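Local atomic coordinates of UDP-N-acetylglucosamine pyrophosphorylase (Entamoeba histolytica, PDB entry 3OC9), a protein that probably catalyses the formation of UDP-N-acetylglucosamine and diphosphate from UTP and N-acetyl-alpha-D-glucosamine 1-phosphate. Residues M93-L98 / N174-K179; N338-N341 / D345-N348; L357-L362 / A367-S372. All coordinates share one frame; numbering follows the deposited sequence. Where two conformers were deposited one is given.

The three contacts follow one another along the chain without interleaving. Contact 1 belongs to the large mixed sheet of the nucleotidyltransferase domain, where strand 95-100 is covered by the end of helix 169-176 and the loop that leads into strand 180-184. Contacts 2 and 3 both use helix 347-364: contact 2 lies at its start, contact 3 near its end, where the chain turns back into strand 368-370 of a small two-stranded parallel sheet. These two are about 25 Å apart centre to centre, and the centre of contact 1 is about 35 and 37 Å from theirs. One long helix thus connects two local chain reversals, both remote from contact 1.

Contact 1: residues M93-L98 / N174-K179; sequences MIHWFL and NEKGIK
His95 and Phe97, two residues apart on the strand, both point their rings toward the end of helix 169-176 and the loop after it; Ile178 meets both residues, Lys176 meets His95. The Ile178 side chain reaches out with its terminal methyl: CD1 comes within 4.3 Å of His95 CB and lies 4.5 Å from Phe97 CZ, where it sits at the edge of the phenyl ring, near its plane. An extended chi2 of 168° carries that methyl outward to where it meets both side chains. Lys176 approaches differently. Its chain bends at chi2 (-77°) and crosses the histidine at about a right angle, so that a methylene does the touching, CD standing 4.1 Å from His95 NE2. Lys176 NZ stays 4.8 Å from His95 NE2, not in contact, and the lysine itself is exposed.

On its other nitrogen, ND1, the imidazole is hydrogen-bonded to His126 of the neighbouring strand 125-134, which fixes the ring's rotation. Met93 CG lies over one face of the imidazole, toward the rim of the ring, and Phe172 of the helix meets the ring edge-to-face. Gly177, with positive phi, ends the helix in a Schellman motif and turns the chain so that Ile178 faces the sheet. This is the helix-on-sheet layering of an alpha/beta nucleotidyltransferase of the GT-A type, with the linker from helix 169-176 to strand 180-184 closing over parallel strand 95-100.

Contact 2: residues N338-N341 / D345-N348; sequences NSLN and DNVN
With chi1 at 65°, Asn346 tucks its amide between its own backbone N and carbonyl carbon, and Leu340, with CG anti to its carbonyl carbon (chi1 -70°), extends a methyl to meet it. The Leu340 side chain crosses those of Asn346 and Asn348 at about a right angle, and its CD2 lies over a face of each amide, 3.7 Å from Asn346 CG and 3.5 Å from Asn348 ND2; the same methyl also packs on Val347 CG2 at 3.9 Å. One leucine branch therefore touches the side chains of three consecutive residues.

The backbones are joined beside it by a hydrogen bond from Asn338 N to Asp345 O, 2.9 Å long and fairly straight (162° at the hydrogen). A water adds a second link, donating to Asn338 O at 2.8 Å and accepting from Val347 N at 3.1 Å, and so serves an amide of the first helical turn. The Asn338 amide is held from both ends, ND2 by Phe344 O and OD1 by Arg48 NE. Asn346 ND2 reaches back to Glu342 O, while its OD1 accepts from Thr349 N. That last bond makes Asn346 the N-cap of helix 347-364, at the end of a tight loop that folds back on the helix start.

Contact 3: residues L357-L362 / A367-S372; sequences LNIYYL and AIVDDS
Val369 splits its two methyls between Ile359 and Leu362, residues one helical turn apart. Its CG1 meets Ile359 CG2 at 4.1 Å, branch against branch, and its CG2 rests on Leu362 CB at 4.0 Å. The valine's chi1 of -179°, which sets CG1 opposite the backbone N, is what spreads the pair over both helical residues. Ile359 offers its short branch, CG2, to this meeting, and the two side chains cross at a slant.

Next to these lies Ala367, whose CB is 4.4 Å from Leu362 CB and only 3.3 Å from Leu362 O. Its backbone N donates to that same oxygen over 3.1 Å, so the carbonyl near the end of the helix binds the residue just before the strand. The unit is a helix followed by a tight turn and a strand, the strand doubling back obliquely along the last turns of helix 347-364 and pairing in parallel with strand 397-399.

Further out, Ile398 of that strand touches both Leu362 and Ala367, Cys377 packs against Ile359 and Leu362, and Leu400 touches Ile359. Beyond Val369 the chain bends in an Asx turn: Asp370 OD1 accepts from Ser372 N, nearly along its own C-O axis, and from Ser372 OG on the syn side, both at 3.1 Å, so a single carboxylate oxygen takes two bonds from one serine.

Contact 1: residues M93-L98 / N174-K179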
loop_
_atom_site.group_PDB
_atom_site.type_symbol
_atom_site.label_atom_id
_atom_site.label_comp_id
_atom_site.label_asym_id
_atom_site.label_seq_id
_atom_site.Cartn_x
_atom_site.Cartn_y
_atom_site.Cartn_z
ATOM N N MET A 93 -14.940 13.102 7.378
ATOM C CA MET A 93 -15.002 12.025 6.357
ATOM C C MET A 93 -13.704 11.881 5.544
ATOM O O MET A 93 -13.214 12.873 5.004
ATOM C CB MET A 93 -16.219 12.240 5.416
ATOM C CG MET A 93 -16.475 11.106 4.393
ATOM S SD MET A 93 -18.088 11.158 3.533
ATOM C CE MET A 93 -19.177 10.608 4.826
ATOM N N ILE A 94 -13.169 10.658 5.469
ATOM C CA ILE A 94 -12.072 10.308 4.524
ATOM C C ILE A 94 -12.609 9.466 3.339
ATOM O O ILE A 94 -12.971 8.313 3.529
ATOM C CB ILE A 94 -10.903 9.517 5.238
ATOM C CG1 ILE A 94 -10.323 10.313 6.412
ATOM C CG2 ILE A 94 -9.773 9.150 4.205
ATOM C CD1 ILE A 94 -9.377 9.446 7.338
ATOM N N HIS A 95 -12.655 10.031 2.128
ATOM C CA HIS A 95 -13.097 9.280 0.929
ATOM C C HIS A 95 -12.027 8.225 0.506
ATOM O O HIS A 95 -10.824 8.495 0.621
ATOM C CB HIS A 95 -13.450 10.263 -0.222
ATOM C CG HIS A 95 -14.758 10.990 -0.023
ATOM N ND1 HIS A 95 -15.975 10.437 -0.368
ATOM C CD2 HIS A 95 -15.039 12.197 0.529
ATOM C CE1 HIS A 95 -16.949 11.279 -0.055
ATOM N NE2 HIS A 95 -16.411 12.351 0.505
ATOM N N TRP A 96 -12.476 7.045 0.044
ATOM C CA TRP A 96 -11.618 5.882 -0.300
ATOM C C TRP A 96 -11.907 5.436 -1.743
ATOM O O TRP A 96 -13.043 5.032 -2.051
ATOM C CB TRP A 96 -11.886 4.721 0.696
ATOM C CG TRP A 96 -11.067 3.426 0.535
ATOM C CD1 TRP A 96 -9.981 3.206 -0.307
ATOM C CD2 TRP A 96 -11.269 2.196 1.250
ATOM N NE1 TRP A 96 -9.518 1.903 -0.142
ATOM C CE2 TRP A 96 -10.286 1.270 0.799
ATOM C CE3 TRP A 96 -12.187 1.788 2.232
ATOM C CZ2 TRP A 96 -10.196 -0.045 1.299
ATOM C CZ3 TRP A 96 -12.097 0.467 2.742
ATOM C CH2 TRP A 96 -11.096 -0.427 2.274
ATOM N N PHE A 97 -10.888 5.525 -2.612
ATOM C CA PHE A 97 -11.014 5.168 -4.044
ATOM C C PHE A 97 -10.307 3.807 -4.257
ATOM O O PHE A 97 -9.102 3.677 -3.975
ATOM C CB PHE A 97 -10.417 6.306 -4.921
ATOM C CG PHE A 97 -11.031 7.668 -4.629
ATOM C CD1 PHE A 97 -12.291 8.013 -5.160
ATOM C CD2 PHE A 97 -10.376 8.589 -3.813
ATOM C CE1 PHE A 97 -12.892 9.253 -4.860
ATOM C CE2 PHE A 97 -10.957 9.845 -3.513
ATOM C CZ PHE A 97 -12.227 10.175 -4.045
ATOM N N LEU A 98 -11.067 2.811 -4.742
ATOM C CA LEU A 98 -10.571 1.433 -4.865
ATOM C C LEU A 98 -10.504 1.017 -6.324
ATOM O O LEU A 98 -11.538 0.896 -6.990
ATOM C CB LEU A 98 -11.473 0.450 -4.102
ATOM C CG LEU A 98 -11.463 0.515 -2.584
ATOM C CD1 LEU A 98 -12.576 1.432 -2.138
ATOM C CD2 LEU A 98 -11.647 -0.897 -1.998
ATOM N N ASN A 174 -11.663 17.941 -6.631
ATOM C CA ASN A 174 -11.742 19.412 -6.623
ATOM C C ASN A 174 -13.057 19.921 -5.998
ATOM O O ASN A 174 -13.047 20.872 -5.213
ATOM C CB ASN A 174 -11.501 20.005 -8.035
ATOM C CG ASN A 174 -10.041 19.833 -8.511
ATOM O OD1 ASN A 174 -9.097 19.925 -7.722
ATOM N ND2 ASN A 174 -9.865 19.583 -9.806
ATOM N N GLU A 175 -14.170 19.267 -6.320
ATOM C CA GLU A 175 -15.495 19.610 -5.747
ATOM C C GLU A 175 -15.516 19.505 -4.202
ATOM O O GLU A 175 -16.064 20.384 -3.512
ATOM C CB GLU A 175 -16.558 18.700 -6.374
ATOM C CG GLU A 175 -17.951 18.728 -5.741
ATOM C CD GLU A 175 -18.934 17.755 -6.409
ATOM O OE1 GLU A 175 -18.531 17.002 -7.338
ATOM O OE2 GLU A 175 -20.122 17.750 -5.999
ATOM N N LYS A 176 -14.898 18.439 -3.681
ATOM C CA LYS A 176 -14.843 18.145 -2.233
ATOM C C LYS A 176 -13.730 18.881 -1.451
ATOM O O LYS A 176 -13.719 18.856 -0.209
ATOM C CB LYS A 176 -14.717 16.625 -2.004
ATOM C CG LYS A 176 -15.886 15.779 -2.513
ATOM C CD LYS A 176 -17.084 15.867 -1.568
ATOM C CE LYS A 176 -18.349 15.352 -2.223
ATOM N NZ LYS A 176 -19.509 15.489 -1.298
ATOM N N GLY A 177 -12.805 19.523 -2.162
ATOM C CA GLY A 177 -11.656 20.208 -1.535
ATOM C C GLY A 177 -10.487 19.293 -1.132
ATOM O O GLY A 177 -9.627 19.687 -0.334
ATOM N N ILE A 178 -10.456 18.073 -1.674
ATOM C CA ILE A 178 -9.362 17.113 -1.395
ATOM C C ILE A 178 -8.020 17.571 -2.005
ATOM O O ILE A 178 -7.924 17.834 -3.224
ATOM C CB ILE A 178 -9.737 15.678 -1.853
ATOM C CG1 ILE A 178 -10.930 15.150 -1.025
ATOM C CG2 ILE A 178 -8.483 14.717 -1.788
ATOM C CD1 ILE A 178 -11.573 13.862 -1.588
ATOM N N LYS A 179 -7.007 17.702 -1.145
ATOM C CA LYS A 179 -5.688 18.246 -1.528
ATOM C C LYS A 179 -4.551 17.207 -1.542
ATOM O O LYS A 179 -3.580 17.367 -2.299
ATOM C CB LYS A 179 -5.284 19.411 -0.604
ATOM C CG LYS A 179 -6.237 20.635 -0.580
ATOM C CD LYS A 179 -6.195 21.398 -1.913
ATOM C CE LYS A 179 -7.018 22.680 -1.868
ATOM N NZ LYS A 179 -6.566 23.599 -2.960
#

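Contact 2: residues N338-N341 / D345-N348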
loop_
_atom_site.group_PDB
_atom_site.type_symbol
_atom_site.label_atom_id
_atom_site.label_comp_id
_atom_site.label_asym_id
_atom_site.label_seq_id
_atom_site.Cartn_x
_atom_site.Cartn_y
_atom_site.Cartn_z
ATOM N N ASN A 338 2.687 -15.230 0.493
ATOM C CA ASN A 338 2.840 -16.683 0.286
ATOM C C ASN A 338 1.966 -17.546 1.218
ATOM O O ASN A 338 1.553 -17.105 2.306
ATOM C CB ASN A 338 4.319 -17.092 0.481
ATOM C CG ASN A 338 5.285 -16.326 -0.412
ATOM O OD1 ASN A 338 5.117 -16.254 -1.639
ATOM N ND2 ASN A 338 6.332 -15.759 0.205
ATOM N N SER A 339 1.687 -18.782 0.799
ATOM C CA SER A 339 1.092 -19.791 1.678
ATOM C C SER A 339 2.133 -20.282 2.694
ATOM O O SER A 339 3.298 -19.879 2.637
ATOM C CB SER A 339 0.580 -20.987 0.853
ATOM O OG SER A 339 1.667 -21.695 0.280
ATOM N N LEU A 340 1.714 -21.170 3.597
ATOM C CA LEU A 340 2.608 -21.738 4.623
ATOM C C LEU A 340 3.607 -22.792 4.097
ATOM O O LEU A 340 4.402 -23.353 4.874
ATOM C CB LEU A 340 1.798 -22.290 5.813
ATOM C CG LEU A 340 1.077 -21.297 6.742
ATOM C CD1 LEU A 340 0.286 -22.025 7.818
ATOM C CD2 LEU A 340 2.062 -20.316 7.393
ATOM N N ASN A 341 3.580 -23.050 2.791
ATOM C CA ASN A 341 4.603 -23.886 2.149
ATOM C C ASN A 341 5.908 -23.115 1.807
ATOM O O ASN A 341 6.855 -23.704 1.277
ATOM C CB ASN A 341 4.025 -24.611 0.920
ATOM C CG ASN A 341 2.751 -25.398 1.242
ATOM O OD1 ASN A 341 1.681 -25.133 0.677
ATOM N ND2 ASN A 341 2.858 -26.361 2.162
ATOM N N ASP A 345 7.008 -14.072 4.445
ATOM C CA ASP A 345 5.800 -13.299 4.015
ATOM C C ASP A 345 4.497 -14.126 4.009
ATOM O O ASP A 345 3.773 -14.164 2.992
ATOM C CB ASP A 345 6.027 -12.611 2.656
ATOM C CG ASP A 345 7.178 -11.598 2.680
ATOM O OD1 ASP A 345 7.641 -11.215 3.770
ATOM O OD2 ASP A 345 7.610 -11.176 1.595
ATOM N N ASN A 346 4.216 -14.777 5.144
ATOM C CA ASN A 346 3.023 -15.649 5.315
ATOM C C ASN A 346 2.175 -15.282 6.559
ATOM O O ASN A 346 2.483 -14.303 7.255
ATOM C CB ASN A 346 3.435 -17.140 5.307
ATOM C CG ASN A 346 4.322 -17.522 6.488
ATOM O OD1 ASN A 346 4.112 -17.070 7.619
ATOM N ND2 ASN A 346 5.312 -18.392 6.232
ATOM N N VAL A 347 1.100 -16.033 6.836
ATOM C CA VAL A 347 0.199 -15.669 7.939
ATOM C C VAL A 347 0.863 -15.704 9.314
ATOM O O VAL A 347 0.530 -14.903 10.185
ATOM C CB VAL A 347 -1.165 -16.457 7.933
ATOM C CG1 VAL A 347 -2.002 -16.070 6.729
ATOM C CG2 VAL A 347 -0.946 -17.981 7.984
ATOM N N ASN A 348 1.827 -16.613 9.493
ATOM C CA ASN A 348 2.593 -16.706 10.736
ATOM C C ASN A 348 3.592 -15.561 10.951
ATOM O O ASN A 348 3.712 -15.068 12.079
ATOM C CB ASN A 348 3.283 -18.079 10.861
ATOM C CG ASN A 348 2.290 -19.195 11.198
ATOM O OD1 ASN A 348 1.214 -18.937 11.751
ATOM N ND2 ASN A 348 2.641 -20.434 10.862
HETATM O O HOH W 1 0.183 -17.919 4.610
#

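Contact 3: residues L357-L362 / A367-S372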
loop_
_atom_site.group_PDB
_atom_site.type_symbol
_atom_site.label_atom_id
_atom_site.label_comp_id
_atom_site.label_asym_id
_atom_site.label_seq_id
_atom_site.Cartn_x
_atom_site.Cartn_y
_atom_site.Cartn_z
ATOM N N LEU A 357 4.649 -5.516 17.813
ATOM C CA LEU A 357 4.287 -4.090 17.783
ATOM C C LEU A 357 3.307 -3.705 18.921
ATOM O O LEU A 357 3.482 -2.662 19.589
ATOM C CB LEU A 357 3.707 -3.707 16.402
ATOM C CG LEU A 357 3.305 -2.241 16.205
ATOM C CD1 LEU A 357 4.485 -1.283 16.462
ATOM C CD2 LEU A 357 2.694 -2.023 14.789
ATOM N N ASN A 358 2.286 -4.533 19.141
ATOM C CA ASN A 358 1.259 -4.234 20.140
ATOM C C ASN A 358 1.823 -4.233 21.586
ATOM O O ASN A 358 1.442 -3.395 22.419
ATOM C CB ASN A 358 0.057 -5.195 19.997
ATOM C CG ASN A 358 -0.732 -4.972 18.704
ATOM O OD1 ASN A 358 -0.672 -3.898 18.104
ATOM N ND2 ASN A 358 -1.482 -5.987 18.284
ATOM N N ILE A 359 2.764 -5.134 21.851
ATOM C CA ILE A 359 3.513 -5.146 23.136
ATOM C C ILE A 359 4.327 -3.851 23.346
ATOM O O ILE A 359 4.270 -3.231 24.427
ATOM C CB ILE A 359 4.428 -6.389 23.236
ATOM C CG1 ILE A 359 3.577 -7.662 23.263
ATOM C CG2 ILE A 359 5.352 -6.304 24.467
ATOM C CD1 ILE A 359 4.381 -8.944 23.088
ATOM N N TYR A 360 5.062 -3.441 22.310
ATOM C CA TYR A 360 5.780 -2.160 22.296
ATOM C C TYR A 360 4.870 -0.959 22.626
ATOM O O TYR A 360 5.247 -0.104 23.444
ATOM C CB TYR A 360 6.543 -1.977 20.955
ATOM C CG TYR A 360 7.117 -0.570 20.700
ATOM C CD1 TYR A 360 8.377 -0.207 21.188
ATOM C CD2 TYR A 360 6.399 0.382 19.961
ATOM C CE1 TYR A 360 8.906 1.069 20.953
ATOM C CE2 TYR A 360 6.917 1.668 19.727
ATOM C CZ TYR A 360 8.168 2.001 20.224
ATOM O OH TYR A 360 8.699 3.266 20.004
ATOM N N TYR A 361 3.685 -0.886 22.006
ATOM C CA TYR A 361 2.755 0.232 22.245
ATOM C C TYR A 361 2.235 0.240 23.713
ATOM O O TYR A 361 2.144 1.307 24.358
ATOM C CB TYR A 361 1.591 0.216 21.234
ATOM C CG TYR A 361 1.930 0.770 19.830
ATOM C CD1 TYR A 361 2.883 1.795 19.657
ATOM C CD2 TYR A 361 1.253 0.292 18.691
ATOM C CE1 TYR A 361 3.176 2.323 18.353
ATOM C CE2 TYR A 361 1.541 0.810 17.391
ATOM C CZ TYR A 361 2.498 1.823 17.244
ATOM O OH TYR A 361 2.794 2.336 15.971
ATOM N N LEU A 362 1.917 -0.939 24.242
ATOM C CA LEU A 362 1.515 -1.051 25.656
ATOM C C LEU A 362 2.586 -0.521 26.629
ATOM O O LEU A 362 2.255 0.193 27.578
ATOM C CB LEU A 362 1.115 -2.492 26.016
ATOM C CG LEU A 362 -0.278 -2.974 25.592
ATOM C CD1 LEU A 362 -0.414 -4.513 25.708
ATOM C CD2 LEU A 362 -1.428 -2.271 26.352
ATOM N N ALA A 367 2.537 0.668 30.620
ATOM C CA ALA A 367 2.168 -0.648 31.162
ATOM C C ALA A 367 3.379 -1.568 31.343
ATOM O O ALA A 367 4.430 -1.341 30.741
ATOM C CB ALA A 367 1.124 -1.317 30.287
ATOM N N ILE A 368 3.226 -2.585 32.193
ATOM C CA ILE A 368 4.227 -3.649 32.361
ATOM C C ILE A 368 3.660 -4.925 31.735
ATOM O O ILE A 368 2.550 -5.329 32.065
ATOM C CB ILE A 368 4.587 -3.890 33.870
ATOM C CG1 ILE A 368 5.188 -2.622 34.497
ATOM C CG2 ILE A 368 5.551 -5.070 34.031
ATOM C CD1 ILE A 368 4.138 -1.612 34.994
ATOM N N VAL A 369 4.415 -5.547 30.826
ATOM C CA VAL A 369 3.917 -6.715 30.078
ATOM C C VAL A 369 4.713 -7.985 30.374
ATOM O O VAL A 369 5.941 -8.009 30.256
ATOM C CB VAL A 369 3.875 -6.452 28.526
ATOM C CG1 VAL A 369 3.331 -7.666 27.770
ATOM C CG2 VAL A 369 3.036 -5.223 28.207
ATOM N N ASP A 370 3.986 -9.038 30.742
ATOM C CA ASP A 370 4.552 -10.338 31.097
ATOM C C ASP A 370 4.200 -11.367 30.011
ATOM O O ASP A 370 3.050 -11.793 29.916
ATOM C CB ASP A 370 3.990 -10.753 32.472
ATOM C CG ASP A 370 4.414 -12.158 32.911
ATOM O OD1 ASP A 370 5.077 -12.887 32.143
ATOM O OD2 ASP A 370 4.066 -12.532 34.053
ATOM N N ASP A 371 5.186 -11.747 29.190
ATOM C CA ASP A 371 4.953 -12.670 28.056
ATOM C C ASP A 371 5.437 -14.122 28.258
ATOM O O ASP A 371 5.603 -14.871 27.290
ATOM C CB ASP A 371 5.469 -12.072 26.720
ATOM C CG ASP A 371 6.996 -11.933 26.657
ATOM O OD1 ASP A 371 7.702 -12.460 27.538
ATOM O OD2 ASP A 371 7.500 -11.293 25.700
ATOM N N SER A 372 5.637 -14.512 29.515
ATOM C CA SER A 372 6.253 -15.804 29.852
ATOM C C SER A 372 5.439 -17.043 29.442
ATOM O O SER A 372 6.016 -18.109 29.201
ATOM C CB SER A 372 6.581 -15.865 31.350
ATOM O OG SER A 372 5.394 -15.985 32.115
#